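PDB 4B9W: tudor domain-containing protein 1 from Mus musculus, which helps silence transposable elements in the male germline through the piRNA pathway, its Tudor domains binding Piwi proteins methylated on arginine. Local coordinates for residues 66-71 with 85-90; 93-98 with 106-111. All coordinates share one frame; numbering follows the deposited sequence.

Overall arrangement
Both contacts belong to the small antiparallel sheet of the Tudor core in extended Tudor domain TD3, on the same side of the chain's centre. They come in series along the chain: contact 1 (66-71 with 85-90) closes before contact 2 (93-98 with 106-111) opens, and their centres lie about 9 Å apart. Strands 81-90 and 96-100 are neighbours in the sheet: Lys97 O takes Lys88 N and Lys97 N reaches Glu89 O, at a classic beta bulge in strand 81-90. Val87 packs on Val96 beside them. The sheet that contact 2 extends with strand 106-109 is thus the one that contact 1 brings to the bound dimethylarginine-containing MILI peptide.

Contact 1 (66-71 with 85-90); sequences AEIGRP and ALVKEI
Gly69 N donates to Val87 O over 2.8 Å, and Val87 N returns a bond to Arg70 O, 3.0 Å away, so both polar backbone atoms of Val87 are satisfied by the loop opposite. The loop is a type II turn from Glu67 to Arg70, closed by Arg70 N donating to Glu67 O. Its third position has positive phi (78° here), which Gly69 adopts easily, having no CB. Glu67 folds back so that OE2 accepts from Ile68 N at 2.9 Å, on its anti side and tilted out of the carboxylate plane; the same oxygen takes Lys145 N of the second subunit, and Lys145 NZ of that subunit bonds to Ala66 O. Arg70 O also receives the CA-H of Leu86, and Ala85 O that of Pro71.

Val87, branched and compact, sets CG1 anti to its backbone N (chi1 174°), which brings CG1 within 3.5 Å of Glu67 O. Ile68 reaches with CD1 to Lys88 O at 3.6 Å and to CG1 of Ile90, while Leu86 lays CD2 against CG of the Pro71 ring at 4.0 Å. Beyond the two segments, Glu89 OE2 pairs with a basic side chain of the bound peptide, and Ile90 shares backbone hydrogen bonds with that peptide. A beta turn leading into an antiparallel strand pair, beside the peptide-binding surface, places this contact in the SH3-like barrel of a Tudor domain.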
ATOM      1  N   ALA A  66     -16.750  -5.577  -9.534  1.00 24.21           N
ATOM      2  CA  ALA A  66     -15.652  -5.214  -8.625  1.00 22.87           C
ATOM      3  C   ALA A  66     -16.097  -4.188  -7.582  1.00 20.98           C
ATOM      4  O   ALA A  66     -16.675  -3.166  -7.907  1.00 21.27           O
ATOM      5  CB  ALA A  66     -14.450  -4.699  -9.408  1.00 22.64           C
ATOM      6  N   GLU A  67     -15.863  -4.514  -6.320  1.00 19.24           N
ATOM      7  CA  GLU A  67     -16.067  -3.607  -5.220  1.00 17.81           C
ATOM      8  C   GLU A  67     -14.879  -3.821  -4.286  1.00 16.98           C
ATOM      9  O   GLU A  67     -14.355  -4.946  -4.190  1.00 16.25           O
ATOM     10  CB  GLU A  67     -17.390  -3.893  -4.516  1.00 17.96           C
ATOM     11  CG  GLU A  67     -17.662  -2.979  -3.329  1.00 19.04           C
ATOM     12  CD  GLU A  67     -17.650  -1.490  -3.668  1.00 19.16           C
ATOM     13  OE1 GLU A  67     -18.674  -1.006  -4.216  1.00 20.50           O
ATOM     14  OE2 GLU A  67     -16.633  -0.811  -3.379  1.00 16.59           O
ATOM     15  N   ILE A  68     -14.450  -2.752  -3.626  1.00 14.92           N
ATOM     16  CA  ILE A  68     -13.257  -2.788  -2.798  1.00 14.62           C
ATOM     17  C   ILE A  68     -13.395  -3.765  -1.638  1.00 14.10           C
ATOM     18  O   ILE A  68     -14.385  -3.745  -0.888  1.00 13.58           O
ATOM     19  CB  ILE A  68     -12.895  -1.402  -2.249  1.00 14.75           C
ATOM     20  CG1 ILE A  68     -12.624  -0.434  -3.406  1.00 14.95           C
ATOM     21  CG2 ILE A  68     -11.662  -1.485  -1.355  1.00 14.71           C
ATOM     22  CD1 ILE A  68     -11.429  -0.806  -4.247  1.00 14.94           C
ATOM     23  N   GLY A  69     -12.395  -4.629  -1.514  1.00 13.47           N
ATOM     24  CA  GLY A  69     -12.392  -5.664  -0.509  1.00 13.67           C
ATOM     25  C   GLY A  69     -13.263  -6.869  -0.852  1.00 13.97           C
ATOM     26  O   GLY A  69     -13.414  -7.734  -0.010  1.00 14.02           O
ATOM     27  N   ARG A  70     -13.832  -6.950  -2.062  1.00 14.67           N
ATOM     28  CA  ARG A  70     -14.659  -8.126  -2.462  1.00 15.43           C
ATOM     29  C   ARG A  70     -13.808  -9.330  -2.926  1.00 14.67           C
ATOM     30  O   ARG A  70     -12.852  -9.182  -3.687  1.00 12.98           O
ATOM     31  CB  ARG A  70     -15.651  -7.772  -3.594  1.00 17.38           C
ATOM     32  CG  ARG A  70     -16.656  -8.882  -3.909  1.00 19.98           C
ATOM     33  CD  ARG A  70     -17.642  -8.540  -5.027  1.00 22.71           C
ATOM     34  NE  ARG A  70     -18.395  -7.303  -4.789  1.00 25.58           N
ATOM     35  CZ  ARG A  70     -19.493  -7.187  -4.038  1.00 28.95           C
ATOM     36  NH1 ARG A  70     -20.029  -8.246  -3.423  1.00 32.38           N
ATOM     37  NH2 ARG A  70     -20.074  -5.994  -3.903  1.00 28.64           N
ATOM     38  N   PRO A  71     -14.194 -10.547  -2.511  1.00 14.78           N
ATOM     39  CA  PRO A  71     -13.433 -11.684  -2.984  1.00 14.36           C
ATOM     40  C   PRO A  71     -13.771 -12.034  -4.429  1.00 13.34           C
ATOM     41  O   PRO A  71     -14.871 -11.761  -4.898  1.00 12.98           O
ATOM     42  CB  PRO A  71     -13.837 -12.811  -2.025  1.00 14.79           C
ATOM     43  CG  PRO A  71     -14.662 -12.170  -0.961  1.00 14.97           C
ATOM     44  CD  PRO A  71     -15.257 -10.961  -1.580  1.00 14.91           C
ATOM     45  N   ALA A  85      -8.499 -14.107  -4.694  1.00 10.31           N
ATOM     46  CA  ALA A  85      -8.056 -12.735  -4.583  1.00 10.02           C
ATOM     47  C   ALA A  85      -9.132 -11.850  -3.936  1.00 10.34           C
ATOM     48  O   ALA A  85     -10.303 -12.227  -3.860  1.00  9.49           O
ATOM     49  CB  ALA A  85      -7.694 -12.220  -5.960  1.00  9.90           C
ATOM     50  N   LEU A  86      -8.687 -10.693  -3.423  1.00 10.92           N
ATOM     51  CA  LEU A  86      -9.530  -9.607  -2.977  1.00 11.37           C
ATOM     52  C   LEU A  86      -9.230  -8.369  -3.822  1.00 11.88           C
ATOM     53  O   LEU A  86      -8.059  -8.053  -4.110  1.00 11.59           O
ATOM     54  CB  LEU A  86      -9.272  -9.273  -1.491  1.00 11.84           C
ATOM     55  CG  LEU A  86      -9.785 -10.194  -0.390  1.00 11.68           C
ATOM     56  CD1 LEU A  86      -9.123  -9.821   0.948  1.00 11.72           C
ATOM     57  CD2 LEU A  86     -11.313 -10.162  -0.272  1.00 11.78           C
ATOM     58  N   VAL A  87     -10.288  -7.653  -4.202  1.00 12.13           N
ATOM     59  CA  VAL A  87     -10.141  -6.381  -4.891  1.00 12.36           C
ATOM     60  C   VAL A  87      -9.479  -5.359  -3.944  1.00 13.11           C
ATOM     61  O   VAL A  87      -9.999  -5.048  -2.863  1.00 13.29           O
ATOM     62  CB  VAL A  87     -11.504  -5.884  -5.413  1.00 12.21           C
ATOM     63  CG1 VAL A  87     -11.402  -4.484  -6.009  1.00 12.40           C
ATOM     64  CG2 VAL A  87     -12.057  -6.869  -6.436  1.00 11.62           C
ATOM     65  N   LYS A  88      -8.325  -4.845  -4.351  1.00 13.89           N
ATOM     66  CA  LYS A  88      -7.593  -3.884  -3.551  1.00 14.64           C
ATOM     67  C   LYS A  88      -7.786  -2.464  -4.098  1.00 14.12           C
ATOM     68  O   LYS A  88      -8.036  -1.532  -3.331  1.00 13.48           O
ATOM     69  CB  LYS A  88      -6.113  -4.265  -3.489  1.00 16.21           C
ATOM     70  CG  LYS A  88      -5.330  -3.448  -2.468  1.00 18.11           C
ATOM     71  CD  LYS A  88      -4.302  -4.293  -1.743  1.00 20.21           C
ATOM     72  CE  LYS A  88      -4.227  -3.972  -0.255  1.00 22.11           C
ATOM     73  NZ  LYS A  88      -3.054  -3.111   0.042  1.00 23.75           N
ATOM     74  N   GLU A  89      -7.708  -2.313  -5.419  1.00 13.56           N
ATOM     75  CA  GLU A  89      -7.890  -1.007  -6.052  1.00 13.61           C
ATOM     76  C   GLU A  89      -8.665  -1.076  -7.363  1.00 12.73           C
ATOM     77  O   GLU A  89      -8.563  -2.059  -8.087  1.00 11.98           O
ATOM     78  CB  GLU A  89      -6.529  -0.371  -6.334  1.00 14.31           C
ATOM     79  CG  GLU A  89      -5.531  -0.495  -5.195  1.00 15.22           C
ATOM     80  CD  GLU A  89      -4.342   0.405  -5.370  1.00 16.15           C
ATOM     81  OE1 GLU A  89      -4.274   1.124  -6.378  1.00 17.21           O
ATOM     82  OE2 GLU A  89      -3.485   0.418  -4.484  1.00 18.94           O
ATOM     83  N   ILE A  90      -9.424  -0.018  -7.658  1.00 12.19           N
ATOM     84  CA  ILE A  90     -10.032   0.177  -8.984  1.00 11.90           C
ATOM     85  C   ILE A  90      -9.460   1.448  -9.605  1.00 11.76           C
ATOM     86  O   ILE A  90      -9.570   2.564  -9.043  1.00 10.84           O
ATOM     87  CB  ILE A  90     -11.570   0.265  -8.938  1.00 11.97           C
ATOM     88  CG1 ILE A  90     -12.147  -0.989  -8.275  1.00 12.34           C
ATOM     89  CG2 ILE A  90     -12.159   0.389 -10.341  1.00 11.85           C
ATOM     90  CD1 ILE A  90     -13.621  -0.893  -7.964  1.00 12.68           C
TER

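Contact 2 (93-98 with 106-111); sequences SGNVKV and VEEVTT
Asn95 and Glu108 meet at the open end of the hairpin, where strand 96-100 begins and strand 106-109 finishes. CG of Asn95 stands beside its backbone N (chi1 -71°), and from there the side chain runs between Val109 O and the Glu108 carboxylate. CB rests 3.2 Å from Val109 O and also touches OE2 of Glu108; CG lies 3.5 Å from the same Val109 O. At the tip the amide divides its two functions: ND2 donates to Glu108 OE2 at 3.1 Å, within the amide plane and onto the anti lone pair of the carboxylate, while OD1 accepts from a water 2.7 Å away that itself accepts from Thr111 N. Thr110 CG2 is 3.8 Å from Asn95 OD1, these two side chains lying side by side and pointing the same way. Asn95 and Glu108 instead cross at about a right angle, amide and carboxylate planes 70° apart. Asparagine suits this place because its short amide carries both a donor and an acceptor; an alanine here would probably leave Glu108 OE2 without this donor and the water without its acceptor, breaking the bridge to Thr111 N. Ser93 OG accepts from Asn95 N in an ST turn, and at Gly94 (phi 103°) any CB would press on Ser93 O, so glycine fits.

Val96 and Val109 exchange two backbone bonds, Val109 N to Val96 O being 2.8 Å long; Val98 and Glu107 form the next hydrogen-bonded pair. Between them Lys97 CG lies 4.1 Å from Glu108 CB, the charged tips not touching. On the other, buried face, suited to beta-branched residues, Val98 CG1 meets Val109 CG2. That face, with Val96, packs on Leu114 of strand 114-116, while strand 81-90 flanks strand 96-100 on the side away from strand 106-109.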
ATOM      1  N   SER A  93      -8.350   3.678 -15.620  1.00 12.16           N
ATOM      2  CA  SER A  93      -8.399   2.886 -16.847  1.00 12.07           C
ATOM      3  C   SER A  93      -9.531   1.899 -16.894  1.00 11.92           C
ATOM      4  O   SER A  93      -9.910   1.454 -17.982  1.00 12.29           O
ATOM      5  CB  SER A  93      -7.087   2.118 -17.033  1.00 12.22           C
ATOM      6  OG  SER A  93      -6.817   1.323 -15.900  1.00 12.35           O
ATOM      7  N   GLY A  94     -10.045   1.511 -15.727  1.00 12.06           N
ATOM      8  CA  GLY A  94     -11.021   0.406 -15.636  1.00 11.68           C
ATOM      9  C   GLY A  94     -10.383  -0.877 -15.139  1.00 11.34           C
ATOM     10  O   GLY A  94     -11.071  -1.841 -14.818  1.00 11.00           O
ATOM     11  N   ASN A  95      -9.062  -0.912 -15.078  1.00 11.37           N
ATOM     12  CA  ASN A  95      -8.376  -2.079 -14.499  1.00 11.46           C
ATOM     13  C   ASN A  95      -8.500  -2.107 -12.998  1.00 11.08           C
ATOM     14  O   ASN A  95      -8.834  -1.100 -12.374  1.00 11.18           O
ATOM     15  CB  ASN A  95      -6.904  -2.091 -14.897  1.00 11.92           C
ATOM     16  CG  ASN A  95      -6.722  -2.417 -16.347  1.00 12.06           C
ATOM     17  OD1 ASN A  95      -7.698  -2.574 -17.069  1.00 12.80           O
ATOM     18  ND2 ASN A  95      -5.475  -2.508 -16.785  1.00 12.31           N
ATOM     19  N   VAL A  96      -8.226  -3.271 -12.429  1.00 10.74           N
ATOM     20  CA  VAL A  96      -8.443  -3.534 -11.010  1.00 10.59           C
ATOM     21  C   VAL A  96      -7.145  -4.153 -10.448  1.00 10.77           C
ATOM     22  O   VAL A  96      -6.571  -5.062 -11.070  1.00 10.85           O
ATOM     23  CB  VAL A  96      -9.644  -4.512 -10.815  1.00 10.73           C
ATOM     24  CG1 VAL A  96      -9.865  -4.832  -9.351  1.00 10.50           C
ATOM     25  CG2 VAL A  96     -10.941  -3.955 -11.412  1.00 10.53           C
ATOM     26  N   LYS A  97      -6.662  -3.654  -9.305  1.00 10.50           N
ATOM     27  CA  LYS A  97      -5.579  -4.347  -8.592  1.00 10.44           C
ATOM     28  C   LYS A  97      -6.140  -5.312  -7.597  1.00  9.80           C
ATOM     29  O   LYS A  97      -7.036  -4.981  -6.817  1.00  9.61           O
ATOM     30  CB  LYS A  97      -4.636  -3.396  -7.870  1.00 10.60           C
ATOM     31  CG  LYS A  97      -3.844  -2.563  -8.837  1.00 10.85           C
ATOM     32  CD  LYS A  97      -2.647  -1.946  -8.190  1.00 10.83           C
ATOM     33  CE  LYS A  97      -1.903  -1.138  -9.223  1.00 11.04           C
ATOM     34  NZ  LYS A  97      -0.911  -0.264  -8.559  1.00 11.29           N
ATOM     35  N   VAL A  98      -5.575  -6.507  -7.609  1.00  9.32           N
ATOM     36  CA  VAL A  98      -6.044  -7.577  -6.770  1.00  9.46           C
ATOM     37  C   VAL A  98      -4.922  -8.083  -5.875  1.00  9.75           C
ATOM     38  O   VAL A  98      -3.773  -8.157  -6.313  1.00 10.29           O
ATOM     39  CB  VAL A  98      -6.607  -8.730  -7.615  1.00  9.20           C
ATOM     40  CG1 VAL A  98      -7.871  -8.263  -8.307  1.00  8.84           C
ATOM     41  CG2 VAL A  98      -5.556  -9.239  -8.613  1.00  9.05           C
ATOM     42  N   VAL A 106       0.287  -8.517  -5.091  1.00 12.98           N
ATOM     43  CA  VAL A 106      -0.761  -7.678  -5.656  1.00 13.39           C
ATOM     44  C   VAL A 106      -0.444  -7.481  -7.130  1.00 13.77           C
ATOM     45  O   VAL A 106       0.672  -7.116  -7.457  1.00 15.10           O
ATOM     46  CB  VAL A 106      -0.815  -6.298  -4.949  1.00 13.39           C
ATOM     47  CG1 VAL A 106      -1.695  -5.303  -5.723  1.00 12.93           C
ATOM     48  CG2 VAL A 106      -1.297  -6.457  -3.511  1.00 13.13           C
ATOM     49  N   GLU A 107      -1.411  -7.715  -8.012  1.00 13.55           N
ATOM     50  CA  GLU A 107      -1.233  -7.484  -9.454  1.00 13.32           C
ATOM     51  C   GLU A 107      -2.380  -6.629 -10.058  1.00 12.96           C
ATOM     52  O   GLU A 107      -3.525  -6.713  -9.631  1.00 11.86           O
ATOM     53  CB  GLU A 107      -1.171  -8.821 -10.219  1.00 14.14           C
ATOM     54  CG  GLU A 107      -0.170  -9.860  -9.708  1.00 14.81           C
ATOM     55  CD  GLU A 107       1.276  -9.391  -9.732  1.00 16.08           C
ATOM     56  OE1 GLU A 107       1.625  -8.629 -10.662  1.00 16.71           O
ATOM     57  OE2 GLU A 107       2.066  -9.805  -8.828  1.00 16.92           O
ATOM     58  N   GLU A 108      -2.064  -5.844 -11.078  1.00 12.90           N
ATOM     59  CA  GLU A 108      -3.074  -5.147 -11.870  1.00 12.99           C
ATOM     60  C   GLU A 108      -3.610  -6.053 -12.977  1.00 12.94           C
ATOM     61  O   GLU A 108      -2.834  -6.541 -13.808  1.00 12.12           O
ATOM     62  CB  GLU A 108      -2.476  -3.910 -12.504  1.00 13.53           C
ATOM     63  CG  GLU A 108      -3.488  -3.130 -13.337  1.00 13.85           C
ATOM     64  CD  GLU A 108      -2.945  -1.809 -13.823  1.00 14.33           C
ATOM     65  OE1 GLU A 108      -1.998  -1.304 -13.202  1.00 15.30           O
ATOM     66  OE2 GLU A 108      -3.475  -1.273 -14.824  1.00 15.28           O
ATOM     67  N   VAL A 109      -4.930  -6.278 -12.979  1.00 12.84           N
ATOM     68  CA  VAL A 109      -5.586  -7.094 -13.994  1.00 13.02           C
ATOM     69  C   VAL A 109      -6.707  -6.326 -14.712  1.00 14.09           C
ATOM     70  O   VAL A 109      -7.119  -5.227 -14.291  1.00 13.53           O
ATOM     71  CB  VAL A 109      -6.109  -8.426 -13.409  1.00 13.07           C
ATOM     72  CG1 VAL A 109      -4.963  -9.229 -12.800  1.00 12.93           C
ATOM     73  CG2 VAL A 109      -7.202  -8.209 -12.366  1.00 12.91           C
ATOM     74  N   THR A 110      -7.128  -6.877 -15.847  1.00 14.72           N
ATOM     75  CA  THR A 110      -8.271  -6.387 -16.583  1.00 15.29           C
ATOM     76  C   THR A 110      -9.527  -7.144 -16.136  1.00 16.37           C
ATOM     77  O   THR A 110      -9.448  -8.164 -15.403  1.00 15.62           O
ATOM     78  CB  THR A 110      -8.094  -6.635 -18.100  1.00 15.69           C
ATOM     79  OG1 THR A 110      -8.020  -8.046 -18.344  1.00 16.03           O
ATOM     80  CG2 THR A 110      -6.839  -5.942 -18.638  1.00 15.29           C
ATOM     81  N   THR A 111     -10.677  -6.684 -16.625  1.00 17.09           N
ATOM     82  CA  THR A 111     -11.967  -7.280 -16.269  1.00 17.94           C
ATOM     83  C   THR A 111     -12.167  -8.708 -16.785  1.00 17.99           C
ATOM     84  O   THR A 111     -12.898  -9.486 -16.170  1.00 18.59           O
ATOM     85  CB  THR A 111     -13.139  -6.400 -16.727  1.00 19.02           C
ATOM     86  OG1 THR A 111     -12.912  -5.939 -18.069  1.00 21.34           O
ATOM     87  CG2 THR A 111     -13.268  -5.213 -15.808  1.00 19.86           C
TER
HETATM   88  O   HOH W   1     -10.121  -3.683 -17.721  1.00 21.83           O